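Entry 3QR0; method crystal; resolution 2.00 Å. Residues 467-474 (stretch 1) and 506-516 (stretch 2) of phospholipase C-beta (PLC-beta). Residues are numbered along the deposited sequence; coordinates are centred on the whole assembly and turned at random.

Stretch 1 (467-474) LIKNKKMH
Stretch 2 506-516: KEAEAAEEMSA

K471, M473 and S515 cover the most surface in this contact, which buries 647 Å² in all. The strand of stretch 1 ends at K469, and extended loop follows (K471 phi/psi -54/143, M473 -62/137). Stretch 2 is extended from E507 to A511 (A510 -75/133), then helical from E512 onward, with A511 as N-cap: S515 N bonds A511 O at 2.9 Å. The register is set by CA–CA distances of 4.3 Å for K472–S515 and 5.4 Å for M473–A510.

K471 (m, t, p, t) points toward stretch 2. Its NZ donates to A508 O at 3.1 Å, while water 2 accepts from K471 NZ (3.1 Å) and E507 N (3.0 Å). E509 OE1 lies 4.1 Å from K471 NZ, beyond a salt bridge. K471 O packs 3.2 Å from A510 CB and also accepts from N470 ND2 at 2.8 Å.

S515 (chi1 t) faces stretch 1 and joins it twice: M473 N donates to S515 OG (2.8 Å, angle 140°), and K472 NZ donates to S515 O (2.8 Å). K472 starts away, but its m, t, p, p chain brings the amine back.

M473 leaves sideways (chi1 -73°, chi2 -140°, chi3 67°), placing SD 3.8 Å from E512 CB and CE 3.8 Å from A510 O. Deeper, M514 CE (m, m, m) meets I468 CG2 at 4.1 Å.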

# COMPACT_ATOMS: atom_id res chain seq x y z
N LEU A 467 18.04 -6.68 -11.72
CA LEU A 467 18.73 -6.00 -12.81
C LEU A 467 19.52 -4.83 -12.28
O LEU A 467 19.08 -4.13 -11.35
CB LEU A 467 17.73 -5.53 -13.87
CG LEU A 467 17.16 -6.63 -14.75
CD1 LEU A 467 16.00 -7.30 -14.05
CD2 LEU A 467 16.72 -6.08 -16.11
N ILE A 468 20.70 -4.62 -12.86
CA ILE A 468 21.59 -3.54 -12.45
C ILE A 468 21.53 -2.41 -13.46
O ILE A 468 21.82 -2.62 -14.64
CB ILE A 468 23.06 -4.00 -12.35
CG1 ILE A 468 23.19 -5.23 -11.45
CG2 ILE A 468 23.93 -2.86 -11.83
CD1 ILE A 468 22.68 -5.02 -10.04
N LYS A 469 21.18 -1.22 -12.98
CA LYS A 469 21.23 0.00 -13.77
C LYS A 469 22.48 0.78 -13.36
O LYS A 469 22.56 1.32 -12.25
CB LYS A 469 19.96 0.83 -13.53
CG LYS A 469 20.00 2.25 -14.10
CD LYS A 469 18.81 3.07 -13.63
CE LYS A 469 19.05 4.57 -13.75
NZ LYS A 469 20.20 5.05 -12.91
N ASN A 470 23.45 0.81 -14.27
CA ASN A 470 24.72 1.47 -14.06
C ASN A 470 25.30 1.84 -15.41
O ASN A 470 25.00 1.18 -16.41
CB ASN A 470 25.68 0.55 -13.31
CG ASN A 470 26.93 1.27 -12.81
OD1 ASN A 470 26.98 1.71 -11.67
ND2 ASN A 470 27.95 1.37 -13.67
N LYS A 471 26.11 2.89 -15.45
CA LYS A 471 26.80 3.27 -16.69
C LYS A 471 27.56 2.06 -17.22
O LYS A 471 28.07 1.25 -16.44
CB LYS A 471 27.77 4.42 -16.44
CG LYS A 471 27.10 5.76 -16.14
CD LYS A 471 28.07 6.75 -15.48
CE LYS A 471 29.16 7.21 -16.43
NZ LYS A 471 29.95 8.34 -15.83
N LYS A 472 27.60 1.92 -18.54
CA LYS A 472 28.45 0.92 -19.18
C LYS A 472 29.74 1.60 -19.60
O LYS A 472 29.87 2.82 -19.49
CB LYS A 472 27.74 0.27 -20.38
CG LYS A 472 26.69 -0.76 -19.96
CD LYS A 472 26.18 -1.59 -21.14
CE LYS A 472 27.11 -2.74 -21.48
NZ LYS A 472 27.07 -3.84 -20.48
N MET A 473 30.71 0.81 -20.06
CA MET A 473 32.02 1.34 -20.42
C MET A 473 31.92 2.34 -21.57
O MET A 473 31.20 2.12 -22.55
CB MET A 473 32.99 0.21 -20.77
CG MET A 473 33.47 -0.57 -19.55
SD MET A 473 35.21 -1.00 -19.62
CE MET A 473 35.96 0.63 -19.51
N HIS A 474 32.67 3.43 -21.43
CA HIS A 474 32.57 4.60 -22.31
C HIS A 474 32.80 4.26 -23.78
O HIS A 474 33.92 3.99 -24.20
CB HIS A 474 33.58 5.67 -21.85
CG HIS A 474 33.40 7.00 -22.50
ND1 HIS A 474 33.85 7.29 -23.77
CD2 HIS A 474 32.81 8.14 -22.04
CE1 HIS A 474 33.55 8.54 -24.07
NE2 HIS A 474 32.92 9.08 -23.04
N LYS A 506 27.19 13.90 -11.74
CA LYS A 506 28.54 13.44 -12.11
C LYS A 506 28.91 12.17 -11.36
O LYS A 506 29.16 12.20 -10.15
CB LYS A 506 29.57 14.54 -11.82
CG LYS A 506 31.01 14.17 -12.20
CD LYS A 506 31.99 15.32 -12.00
CE LYS A 506 32.09 15.74 -10.54
NZ LYS A 506 33.26 16.62 -10.29
N GLU A 507 28.94 11.06 -12.08
CA GLU A 507 29.37 9.77 -11.54
C GLU A 507 30.78 9.45 -12.01
O GLU A 507 31.32 10.13 -12.89
CB GLU A 507 28.45 8.66 -12.03
CG GLU A 507 27.04 8.75 -11.52
CD GLU A 507 26.16 7.72 -12.20
OE1 GLU A 507 25.56 8.07 -13.23
OE2 GLU A 507 26.10 6.56 -11.71
N ALA A 508 31.37 8.40 -11.45
CA ALA A 508 32.65 7.89 -11.92
C ALA A 508 32.45 7.12 -13.22
O ALA A 508 31.33 6.71 -13.53
CB ALA A 508 33.27 6.98 -10.87
N GLU A 509 33.52 6.93 -13.97
CA GLU A 509 33.48 6.09 -15.17
C GLU A 509 33.27 4.65 -14.71
O GLU A 509 33.71 4.27 -13.62
CB GLU A 509 34.77 6.17 -15.99
CG GLU A 509 35.27 7.58 -16.30
CD GLU A 509 34.23 8.46 -16.95
OE1 GLU A 509 33.48 7.96 -17.82
OE2 GLU A 509 34.16 9.65 -16.59
N ALA A 510 32.59 3.86 -15.53
CA ALA A 510 32.30 2.48 -15.17
C ALA A 510 33.56 1.63 -15.29
O ALA A 510 34.30 1.73 -16.28
CB ALA A 510 31.20 1.92 -16.06
N ALA A 511 33.81 0.82 -14.27
CA ALA A 511 34.80 -0.24 -14.36
C ALA A 511 34.17 -1.36 -15.19
O ALA A 511 32.94 -1.44 -15.29
CB ALA A 511 35.17 -0.75 -12.98
N GLU A 512 35.01 -2.21 -15.77
CA GLU A 512 34.52 -3.29 -16.62
C GLU A 512 33.66 -4.31 -15.85
O GLU A 512 32.70 -4.84 -16.39
CB GLU A 512 35.68 -3.99 -17.35
CG GLU A 512 35.23 -5.01 -18.39
CD GLU A 512 36.21 -5.16 -19.55
OE1 GLU A 512 37.44 -5.06 -19.33
OE2 GLU A 512 35.74 -5.39 -20.68
N GLU A 513 34.00 -4.56 -14.58
CA GLU A 513 33.23 -5.52 -13.76
C GLU A 513 31.81 -5.04 -13.47
O GLU A 513 30.89 -5.86 -13.38
CB GLU A 513 33.93 -5.82 -12.44
CG GLU A 513 35.20 -6.67 -12.55
CD GLU A 513 36.45 -5.85 -12.82
OE1 GLU A 513 37.55 -6.44 -12.72
OE2 GLU A 513 36.35 -4.64 -13.13
N MET A 514 31.63 -3.73 -13.31
CA MET A 514 30.29 -3.17 -13.10
C MET A 514 29.56 -3.06 -14.43
O MET A 514 28.40 -3.45 -14.53
CB MET A 514 30.34 -1.79 -12.43
CG MET A 514 30.46 -1.83 -10.91
SD MET A 514 29.18 -2.82 -10.10
CE MET A 514 27.70 -1.93 -10.60
N SER A 515 30.23 -2.54 -15.45
CA SER A 515 29.69 -2.49 -16.80
C SER A 515 29.12 -3.85 -17.24
O SER A 515 28.03 -3.91 -17.80
CB SER A 515 30.76 -2.02 -17.78
OG SER A 515 30.22 -1.76 -19.06
N ALA A 516 29.86 -4.92 -16.94
CA ALA A 516 29.49 -6.29 -17.33
C ALA A 516 28.13 -6.76 -16.80
O ALA A 516 27.50 -7.62 -17.39
CB ALA A 516 30.58 -7.28 -16.88
O HOH W 1 29.78 4.13 -12.99
O HOH W 2 28.70 11.06 -15.09
O HOH W 3 26.67 4.31 -12.95
O HOH W 4 30.41 -4.06 -20.61